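Long-range contacts in major capsid protein (Paramecium bursaria Chlorella virus 1, PDB 5TIP), which self-assembles as trimers into the icosahedral capsid of this large chlorovirus, forming its outer glycoprotein shell: residues E89-Q93 with L178-Q183; A262-P268 with L409-I415; T304-A310 with V345-Y351. All blocks are in the same frame, centred on the assembly; numbering follows the deposited sequence.

In the fold
Going from the N terminus, contact 1 comes first: it closes a loop of 84 residues in the N-terminal jelly roll, bringing the end of helix 87-91 against the chain that leaves strand 172-178. The chain then enters the C-terminal jelly roll, where contact 2 joins strands 257-266 and 412-426 and closes a loop of 140 residues. Contact 3 lies wholly within that loop and folds the segment before strand 312-319 onto the approach to strand 350-354. Contacts 2 and 3 touch, since strands 257-266 and 350-354 are sheet neighbours; contact 1 stands apart, its nearest atoms about 7 Å from contact 2 and about 10 Å from contact 3.

Contact 1 of 3, residues E89-Q93 with L178-Q183; sequences EELLQ and LASQVQ
Leu-91 and Ala-179 make the one direct hydrogen bond of this contact, Ala-179 N donating its N-H to Leu-91 O at 2.9 Å. The same carbonyl oxygen takes a CA-H...O contact from Leu-178, whose CA lies 3.2 Å from Leu-91 O. Here helix 87-91 ends and strand 92-99 begins: Leu-92, the centre of an inverse gamma turn, leaves helical geometry and forms an antiparallel non-hydrogen-bonded pair with Leu-178, where the two central strands of a four-stranded jelly-roll sheet meet at their ends.

The remaining polar links run through water. Glu-90 reaches out with an extended chain, CG anti to the backbone N (chi1 -178°), and runs antiparallel to Val-182, its OE1 3.9 Å from Val-182 CG1. A water sits between Glu-90 OE1 and Gln-183 N, too close to both for the bridge to be certain. Gln-93 is extended as well, and carries OE1 over the CA of Ala-179, 3.8 Å away. Another water donates to Gln-93 OE1 at 3.0 Å and accepts from Ser-180 N, so the backbone N-H is served just after the strand ends.

Apolar packing fills the inner side. Leu-91 CD1 meets Val-182 CG2 at 4.1 Å, while Leu-91 CG lies 4.3 Å from Leu-178 CD2. The methyl of Ala-179 sits 3.4 Å, CB to O, from Glu-90, an oxygen that Asn-109 ND2 also reaches with a hydrogen bond.

The chemistry is thus split: the leucines pack on Phe-73 of strand 65-76 in the other sheet, with Val-182 against Leu-91, while carboxylate and amide ends face the loop across water. Asn-186 braces that loop separately, bonding Ser-180 O and Val-182 N; between the two segments themselves, the polar link beyond one direct bond rests on water.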
loop_
_atom_site.group_PDB
_atom_site.type_symbol
_atom_site.label_atom_id
_atom_site.label_comp_id
_atom_site.label_asym_id
_atom_site.label_seq_id
_atom_site.Cartn_x
_atom_site.Cartn_y
_atom_site.Cartn_z
ATOM N N GLU A 89 6.045 21.495 7.025
ATOM C CA GLU A 89 4.641 21.353 7.391
ATOM C C GLU A 89 4.271 22.309 8.517
ATOM O O GLU A 89 3.212 22.947 8.476
ATOM C CB GLU A 89 4.358 19.904 7.783
ATOM C CG GLU A 89 2.985 19.658 8.368
ATOM C CD GLU A 89 2.863 18.272 8.965
ATOM O OE1 GLU A 89 2.811 17.292 8.192
ATOM O OE2 GLU A 89 2.836 18.163 10.208
ATOM N N GLU A 90 5.133 22.426 9.531
ATOM C CA GLU A 90 4.865 23.352 10.624
ATOM C C GLU A 90 4.922 24.801 10.162
ATOM O O GLU A 90 4.175 25.642 10.675
ATOM C CB GLU A 90 5.858 23.131 11.764
ATOM C CG GLU A 90 5.609 24.032 12.964
ATOM C CD GLU A 90 6.663 23.888 14.040
ATOM O OE1 GLU A 90 7.668 23.185 13.804
ATOM O OE2 GLU A 90 6.487 24.483 15.123
ATOM N N LEU A 91 5.798 25.110 9.200
ATOM C CA LEU A 91 5.935 26.487 8.734
ATOM C C LEU A 91 4.616 27.015 8.187
ATOM O O LEU A 91 4.291 28.195 8.359
ATOM C CB LEU A 91 7.033 26.573 7.673
ATOM C CG LEU A 91 7.371 27.972 7.151
ATOM C CD1 LEU A 91 7.843 28.856 8.294
ATOM C CD2 LEU A 91 8.425 27.890 6.065
ATOM N N LEU A 92 3.840 26.154 7.527
ATOM C CA LEU A 92 2.511 26.513 7.039
ATOM C C LEU A 92 1.541 26.386 8.210
ATOM O O LEU A 92 0.823 25.394 8.366
ATOM C CB LEU A 92 2.115 25.621 5.870
ATOM C CG LEU A 92 1.105 26.202 4.885
ATOM C CD1 LEU A 92 1.674 27.463 4.269
ATOM C CD2 LEU A 92 0.759 25.187 3.809
ATOM N N GLN A 93 1.524 27.424 9.052
ATOM C CA GLN A 93 0.776 27.354 10.306
ATOM C C GLN A 93 -0.718 27.195 10.055
ATOM O O GLN A 93 -1.381 26.373 10.698
ATOM C CB GLN A 93 1.050 28.594 11.155
ATOM C CG GLN A 93 0.255 28.632 12.448
ATOM C CD GLN A 93 0.689 29.754 13.365
ATOM O OE1 GLN A 93 1.784 29.723 13.924
ATOM N NE2 GLN A 93 -0.169 30.756 13.523
ATOM N N LEU A 178 2.530 32.077 8.387
ATOM C CA LEU A 178 3.772 31.352 8.600
ATOM C C LEU A 178 4.085 31.253 10.084
ATOM O O LEU A 178 3.852 32.195 10.847
ATOM C CB LEU A 178 4.933 32.028 7.871
ATOM C CG LEU A 178 4.826 32.115 6.353
ATOM C CD1 LEU A 178 6.158 32.559 5.780
ATOM C CD2 LEU A 178 4.393 30.780 5.769
ATOM N N ALA A 179 4.610 30.100 10.487
ATOM C CA ALA A 179 4.982 29.902 11.879
ATOM C C ALA A 179 6.119 30.841 12.260
ATOM O O ALA A 179 6.921 31.258 11.420
ATOM C CB ALA A 179 5.393 28.449 12.120
ATOM N N SER A 180 6.180 31.178 13.547
ATOM C CA SER A 180 7.217 32.087 14.020
ATOM C C SER A 180 8.512 31.341 14.312
ATOM O O SER A 180 9.593 31.768 13.891
ATOM C CB SER A 180 6.731 32.827 15.266
ATOM O OG SER A 180 5.540 33.543 14.993
ATOM N N GLN A 181 8.420 30.220 15.022
ATOM C CA GLN A 181 9.587 29.467 15.456
ATOM C C GLN A 181 9.460 28.032 14.970
ATOM O O GLN A 181 8.457 27.367 15.252
ATOM C CB GLN A 181 9.721 29.503 16.981
ATOM C CG GLN A 181 9.622 30.902 17.568
ATOM C CD GLN A 181 9.845 30.929 19.066
ATOM O OE1 GLN A 181 9.946 29.884 19.707
ATOM N NE2 GLN A 181 9.937 32.129 19.629
ATOM N N VAL A 182 10.471 27.557 14.246
ATOM C CA VAL A 182 10.486 26.209 13.684
ATOM C C VAL A 182 11.741 25.505 14.182
ATOM O O VAL A 182 12.863 25.951 13.905
ATOM C CB VAL A 182 10.429 26.221 12.149
ATOM C CG1 VAL A 182 10.443 24.803 11.620
ATOM C CG2 VAL A 182 9.185 26.957 11.671
ATOM N N GLN A 183 11.546 24.400 14.907
ATOM C CA GLN A 183 12.648 23.676 15.528
ATOM C C GLN A 183 13.632 23.171 14.484
ATOM O O GLN A 183 13.245 22.621 13.449
ATOM C CB GLN A 183 12.111 22.511 16.362
ATOM C CG GLN A 183 13.169 21.495 16.753
ATOM C CD GLN A 183 14.257 22.092 17.625
ATOM O OE1 GLN A 183 13.997 22.957 18.461
ATOM N NE2 GLN A 183 15.486 21.632 17.431
HETATM O O HOH W 1 9.146 23.754 15.738
HETATM O O HOH W 2 7.651 25.737 16.927
HETATM O O HOH W 3 4.121 30.648 15.505
HETATM O O HOH W 4 2.821 33.036 13.521
#

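Contact 2 of 3, residues A262-P268 with L409-I415; sequences AWNFNNP and LLTALNI
Asn-264 and Asn-414 are joined three times, twice through the backbone and once through their side chains. They form a hydrogen-bonded pair of the antiparallel ladder between strands 257-266 and 412-426, part of the C-terminal jelly roll. Each backbone N donates to the other's O, at 3.1 Å both for Asn-264 N to Asn-414 O and for the reverse. On the same face of the sheet Asn-414 ND2 donates to Asn-264 OD1 at 3.2 Å in a nearly straight bond, 168° at the hydrogen. The oxygen lies in the amide plane of Asn-414, yet the two amides are turned 52° apart. Asn-264 bends over its own backbone, with CG between N and the carbonyl carbon (chi1 62°), and this brings OD1 across to its neighbour. Ser-235 OG hydrogen-bonds OD1 of Asn-414, so both ends of that amide have partners.

At the next hydrogen-bonded pair, Asn-266 N donates to Ala-412 O at 2.8 Å and Ala-412 N returns a bond to Asn-266 O. ND2 of Asn-266 turns instead to the carbonyls of Gln-273 and Asn-270. Beyond this the regular ladder ends but the chains stay close: Asn-267 lies beside Leu-409, its CG 3.6 Å from Leu-409 CB. Leu-410 centres an inverse gamma turn, its buried carbonyl oxygen without a partner.

The other face carries Trp-263, Phe-265, Leu-413 and Ile-415. Leu-413 runs parallel to Phe-265 and lays CD1 over one ring face, a CH-pi contact 4.0 Å from the centroid; Leu-380 of strand 376-387 packs against both. Beside the ladder's end, Leu-410 CB meets Phe-265 CB. A single methyl serves two aromatic neighbours: Leu-413 CD1 is 3.6 Å from Phe-265 CE1 and 4.0 Å from Trp-263 CD1.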
loop_
_atom_site.group_PDB
_atom_site.type_symbol
_atom_site.label_atom_id
_atom_site.label_comp_id
_atom_site.label_asym_id
_atom_site.label_seq_id
_atom_site.Cartn_x
_atom_site.Cartn_y
_atom_site.Cartn_z
ATOM N N ALA A 262 -11.492 13.199 14.907
ATOM C CA ALA A 262 -10.092 12.886 15.147
ATOM C C ALA A 262 -9.542 13.848 16.188
ATOM O O ALA A 262 -9.795 15.054 16.120
ATOM C CB ALA A 262 -9.268 12.974 13.861
ATOM N N TRP A 263 -8.794 13.317 17.153
ATOM C CA TRP A 263 -8.271 14.166 18.212
ATOM C C TRP A 263 -6.913 13.655 18.672
ATOM O O TRP A 263 -6.526 12.517 18.397
ATOM C CB TRP A 263 -9.257 14.268 19.387
ATOM C CG TRP A 263 -9.464 13.005 20.173
ATOM C CD1 TRP A 263 -8.859 12.662 21.346
ATOM C CD2 TRP A 263 -10.350 11.925 19.849
ATOM N NE1 TRP A 263 -9.310 11.436 21.772
ATOM C CE2 TRP A 263 -10.226 10.963 20.870
ATOM C CE3 TRP A 263 -11.233 11.677 18.794
ATOM C CZ2 TRP A 263 -10.949 9.773 20.867
ATOM C CZ3 TRP A 263 -11.950 10.496 18.792
ATOM C CH2 TRP A 263 -11.803 9.559 19.821
ATOM N N ASN A 264 -6.185 14.531 19.365
ATOM C CA ASN A 264 -4.887 14.194 19.930
ATOM C C ASN A 264 -4.644 15.049 21.166
ATOM O O ASN A 264 -5.272 16.094 21.358
ATOM C CB ASN A 264 -3.751 14.391 18.912
ATOM C CG ASN A 264 -3.607 15.837 18.454
ATOM O OD1 ASN A 264 -3.219 16.714 19.225
ATOM N ND2 ASN A 264 -3.900 16.084 17.183
ATOM N N PHE A 265 -3.716 14.591 22.007
ATOM C CA PHE A 265 -3.244 15.341 23.166
ATOM C C PHE A 265 -1.804 15.752 22.890
ATOM O O PHE A 265 -0.913 14.900 22.820
ATOM C CB PHE A 265 -3.349 14.511 24.443
ATOM C CG PHE A 265 -4.735 14.010 24.727
ATOM C CD1 PHE A 265 -5.628 14.775 25.459
ATOM C CD2 PHE A 265 -5.147 12.774 24.261
ATOM C CE1 PHE A 265 -6.903 14.315 25.718
ATOM C CE2 PHE A 265 -6.421 12.310 24.518
ATOM C CZ PHE A 265 -7.299 13.082 25.248
ATOM N N ASN A 266 -1.581 17.052 22.731
ATOM C CA ASN A 266 -0.300 17.581 22.288
ATOM C C ASN A 266 0.338 18.438 23.373
ATOM O O ASN A 266 -0.347 19.202 24.058
ATOM C CB ASN A 266 -0.472 18.412 21.011
ATOM C CG ASN A 266 0.692 19.347 20.762
ATOM O OD1 ASN A 266 0.563 20.563 20.906
ATOM N ND2 ASN A 266 1.837 18.787 20.389
ATOM N N ASN A 267 1.655 18.303 23.522
ATOM C CA ASN A 267 2.433 19.223 24.340
ATOM C C ASN A 267 2.759 20.434 23.477
ATOM O O ASN A 267 3.584 20.335 22.561
ATOM C CB ASN A 267 3.708 18.558 24.863
ATOM C CG ASN A 267 4.566 19.502 25.688
ATOM O OD1 ASN A 267 4.103 20.548 26.144
ATOM N ND2 ASN A 267 5.827 19.134 25.882
ATOM N N PRO A 268 2.140 21.589 23.737
ATOM C CA PRO A 268 2.291 22.734 22.820
ATOM C C PRO A 268 3.725 23.206 22.647
ATOM O O PRO A 268 3.998 23.953 21.697
ATOM C CB PRO A 268 1.423 23.822 23.466
ATOM C CG PRO A 268 1.318 23.422 24.905
ATOM C CD PRO A 268 1.327 21.924 24.918
ATOM N N LEU A 409 2.483 17.040 30.434
ATOM C CA LEU A 409 2.697 18.172 29.544
ATOM C C LEU A 409 1.772 18.151 28.335
ATOM O O LEU A 409 1.710 19.147 27.605
ATOM C CB LEU A 409 4.151 18.205 29.073
ATOM C CG LEU A 409 5.232 18.380 30.141
ATOM C CD1 LEU A 409 6.599 18.532 29.496
ATOM C CD2 LEU A 409 4.922 19.580 31.019
ATOM N N LEU A 410 1.053 17.050 28.107
ATOM C CA LEU A 410 0.110 16.943 26.995
ATOM C C LEU A 410 -1.203 17.618 27.398
ATOM O O LEU A 410 -2.207 16.979 27.717
ATOM C CB LEU A 410 -0.105 15.483 26.622
ATOM C CG LEU A 410 1.143 14.665 26.277
ATOM C CD1 LEU A 410 0.776 13.207 26.043
ATOM C CD2 LEU A 410 1.856 15.241 25.065
ATOM N N THR A 411 -1.182 18.951 27.370
ATOM C CA THR A 411 -2.290 19.749 27.881
ATOM C C THR A 411 -3.148 20.371 26.788
ATOM O O THR A 411 -4.191 20.954 27.101
ATOM C CB THR A 411 -1.762 20.861 28.793
ATOM O OG1 THR A 411 -0.784 21.632 28.085
ATOM C CG2 THR A 411 -1.124 20.267 30.038
ATOM N N ALA A 412 -2.740 20.268 25.526
ATOM C CA ALA A 412 -3.499 20.819 24.408
ATOM C C ALA A 412 -4.272 19.687 23.742
ATOM O O ALA A 412 -3.677 18.804 23.115
ATOM C CB ALA A 412 -2.575 21.519 23.415
ATOM N N LEU A 413 -5.595 19.713 23.882
ATOM C CA LEU A 413 -6.478 18.731 23.263
ATOM C C LEU A 413 -7.067 19.346 21.999
ATOM O O LEU A 413 -7.865 20.286 22.071
ATOM C CB LEU A 413 -7.577 18.296 24.231
ATOM C CG LEU A 413 -8.735 17.488 23.640
ATOM C CD1 LEU A 413 -8.229 16.200 23.010
ATOM C CD2 LEU A 413 -9.786 17.187 24.699
ATOM N N ASN A 414 -6.671 18.818 20.845
ATOM C CA ASN A 414 -7.163 19.280 19.554
ATOM C C ASN A 414 -8.168 18.268 19.022
ATOM O O ASN A 414 -7.819 17.107 18.796
ATOM C CB ASN A 414 -6.014 19.460 18.564
ATOM C CG ASN A 414 -4.936 20.389 19.081
ATOM O OD1 ASN A 414 -5.091 21.609 19.062
ATOM N ND2 ASN A 414 -3.832 19.814 19.540
ATOM N N ILE A 415 -9.408 18.706 18.821
ATOM C CA ILE A 415 -10.476 17.849 18.319
ATOM C C ILE A 415 -10.875 18.352 16.941
ATOM O O ILE A 415 -11.217 19.530 16.775
ATOM C CB ILE A 415 -11.681 17.825 19.270
ATOM C CG1 ILE A 415 -11.233 17.456 20.684
ATOM C CG2 ILE A 415 -12.729 16.841 18.775
ATOM C CD1 ILE A 415 -12.341 17.513 21.707
#

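Contact 3 of 3, residues T304-A310 with V345-Y351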
loop_
_atom_site.group_PDB
_atom_site.type_symbol
_atom_site.label_atom_id
_atom_site.label_comp_id
_atom_site.label_asym_id
_atom_site.label_seq_id
_atom_site.Cartn_x
_atom_site.Cartn_y
_atom_site.Cartn_z
ATOM N N THR A 304 5.726 8.029 17.747
ATOM C CA THR A 304 5.957 6.694 18.281
ATOM C C THR A 304 4.701 5.861 18.082
ATOM O O THR A 304 3.603 6.392 17.895
ATOM C CB THR A 304 6.337 6.729 19.766
ATOM O OG1 THR A 304 6.733 5.420 20.190
ATOM C CG2 THR A 304 5.153 7.177 20.606
ATOM N N TYR A 305 4.881 4.544 18.126
ATOM C CA TYR A 305 3.773 3.601 18.109
ATOM C C TYR A 305 3.528 2.976 19.472
ATOM O O TYR A 305 2.638 2.130 19.605
ATOM C CB TYR A 305 4.020 2.504 17.066
ATOM C CG TYR A 305 4.029 3.016 15.644
ATOM C CD1 TYR A 305 2.858 3.446 15.036
ATOM C CD2 TYR A 305 5.204 3.068 14.909
ATOM C CE1 TYR A 305 2.856 3.918 13.738
ATOM C CE2 TYR A 305 5.212 3.536 13.608
ATOM C CZ TYR A 305 4.033 3.960 13.028
ATOM O OH TYR A 305 4.027 4.428 11.733
ATOM N N ASN A 306 4.290 3.376 20.486
ATOM C CA ASN A 306 4.197 2.780 21.812
ATOM C C ASN A 306 2.967 3.335 22.519
ATOM O O ASN A 306 2.928 4.517 22.874
ATOM C CB ASN A 306 5.465 3.067 22.608
ATOM C CG ASN A 306 5.619 2.152 23.799
ATOM O OD1 ASN A 306 4.642 1.591 24.294
ATOM N ND2 ASN A 306 6.851 1.992 24.268
ATOM N N GLU A 307 1.958 2.482 22.713
ATOM C CA GLU A 307 0.752 2.905 23.415
ATOM C C GLU A 307 1.043 3.257 24.869
ATOM O O GLU A 307 0.332 4.075 25.464
ATOM C CB GLU A 307 -0.311 1.807 23.321
ATOM C CG GLU A 307 -1.532 2.017 24.204
ATOM C CD GLU A 307 -2.293 3.289 23.871
ATOM O OE1 GLU A 307 -2.225 3.747 22.709
ATOM O OE2 GLU A 307 -2.956 3.834 24.780
ATOM N N GLN A 308 2.093 2.669 25.450
ATOM C CA GLN A 308 2.435 2.947 26.839
ATOM C C GLN A 308 2.729 4.423 27.075
ATOM O O GLN A 308 2.585 4.901 28.206
ATOM C CB GLN A 308 3.637 2.099 27.260
ATOM C CG GLN A 308 3.909 2.094 28.754
ATOM C CD GLN A 308 2.917 1.234 29.511
ATOM O OE1 GLN A 308 2.947 0.007 29.420
ATOM N NE2 GLN A 308 2.018 1.876 30.250
ATOM N N LEU A 309 3.133 5.154 26.039
ATOM C CA LEU A 309 3.441 6.573 26.152
ATOM C C LEU A 309 2.260 7.477 25.814
ATOM O O LEU A 309 2.394 8.702 25.904
ATOM C CB LEU A 309 4.638 6.928 25.262
ATOM C CG LEU A 309 5.934 6.162 25.536
ATOM C CD1 LEU A 309 7.030 6.601 24.579
ATOM C CD2 LEU A 309 6.375 6.358 26.978
ATOM N N ALA A 310 1.119 6.914 25.421
ATOM C CA ALA A 310 -0.085 7.707 25.218
ATOM C C ALA A 310 -0.779 7.956 26.554
ATOM O O ALA A 310 -0.566 7.240 27.536
ATOM C CB ALA A 310 -1.030 7.008 24.241
ATOM N N VAL A 345 -1.553 2.423 9.466
ATOM C CA VAL A 345 -1.088 2.358 10.847
ATOM C C VAL A 345 -1.004 3.781 11.381
ATOM O O VAL A 345 -0.523 4.686 10.691
ATOM C CB VAL A 345 0.262 1.620 10.984
ATOM C CG1 VAL A 345 1.397 2.399 10.337
ATOM C CG2 VAL A 345 0.566 1.342 12.448
ATOM N N THR A 346 -1.509 3.988 12.592
ATOM C CA THR A 346 -1.577 5.306 13.187
ATOM C C THR A 346 -0.685 5.361 14.417
ATOM O O THR A 346 -0.807 4.501 15.302
ATOM C CB THR A 346 -3.022 5.662 13.571
ATOM O OG1 THR A 346 -3.822 5.748 12.387
ATOM C CG2 THR A 346 -3.068 6.994 14.299
ATOM N N PRO A 347 0.217 6.336 14.513
ATOM C CA PRO A 347 1.077 6.426 15.696
ATOM C C PRO A 347 0.262 6.697 16.952
ATOM O O PRO A 347 -0.840 7.247 16.899
ATOM C CB PRO A 347 2.010 7.598 15.369
ATOM C CG PRO A 347 1.261 8.403 14.357
ATOM C CD PRO A 347 0.495 7.408 13.542
ATOM N N ALA A 348 0.818 6.286 18.087
ATOM C CA ALA A 348 0.145 6.482 19.361
ATOM C C ALA A 348 -0.086 7.965 19.620
ATOM O O ALA A 348 0.701 8.822 19.208
ATOM C CB ALA A 348 0.962 5.866 20.498
ATOM N N GLY A 349 -1.183 8.266 20.311
ATOM C CA GLY A 349 -1.540 9.630 20.623
ATOM C C GLY A 349 -2.500 10.278 19.653
ATOM O O GLY A 349 -2.958 11.396 19.916
ATOM N N VAL A 350 -2.818 9.619 18.543
ATOM C CA VAL A 350 -3.797 10.103 17.577
ATOM C C VAL A 350 -4.973 9.139 17.586
ATOM O O VAL A 350 -4.787 7.923 17.470
ATOM C CB VAL A 350 -3.193 10.226 16.167
ATOM C CG1 VAL A 350 -4.221 10.789 15.201
ATOM C CG2 VAL A 350 -1.952 11.099 16.196
ATOM N N TYR A 351 -6.181 9.680 17.726
ATOM C CA TYR A 351 -7.372 8.870 17.921
ATOM C C TYR A 351 -8.425 9.230 16.884
ATOM O O TYR A 351 -8.466 10.353 16.377
ATOM C CB TYR A 351 -7.934 9.048 19.333
ATOM C CG TYR A 351 -6.900 8.859 20.418
ATOM C CD1 TYR A 351 -6.633 7.599 20.936
ATOM C CD2 TYR A 351 -6.182 9.938 20.918
ATOM C CE1 TYR A 351 -5.686 7.420 21.924
ATOM C CE2 TYR A 351 -5.232 9.767 21.905
ATOM C CZ TYR A 351 -4.989 8.506 22.403
ATOM O OH TYR A 351 -4.046 8.331 23.388
HETATM O O HOH W 5 3.037 9.730 18.313
HETATM O O HOH W 6 -4.327 6.297 24.691
HETATM O O HOH W 7 -2.838 5.952 21.180
#
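Tyr-305 runs beside Pro-347 (CA to CA 4.6 Å) where residues 304-310, with a short 3-10 segment at 307-309, pack against a type II beta turn from Pro-347 to Val-350. Their one direct hydrogen bond goes from Ala-348 N to Thr-304 O, 2.8 Å and in the carbonyl plane. An ST turn at Thr-304 and an Asx turn at Asn-306 shape this loop of the C-terminal jelly roll.

The tyrosine ring meets the first residue of the turn, Tyr-305 CD1 lying 3.5 Å from Pro-347 CA, and has Thr-346 O at its edge and in its plane. Val-345 crosses it at about a right angle, Val-345 CG2 being 3.7 Å from Tyr-305 CE1 and CG1 near the hydroxyl. This end meets the neighbouring subunit of the trimer: Tyr-126 of that subunit stacks edge-to-face with Tyr-305, and its Arg-130 hydrogen-bonds Thr-346 O.

Inward, Ala-348 points its methyl at the loop, CB 3.4 Å from Asn-306 O. Glu-307 reaches the turn through water: OE1 accepts from one that accepts from Gly-349 N, while OE2 forms a salt bridge with Lys-383. Gly-349, third residue of the type II turn, has the positive phi (95°) that this turn calls for. Beyond it, the hydroxyl of Tyr-351 lies 3.4 Å, OH to CB, from Ala-310.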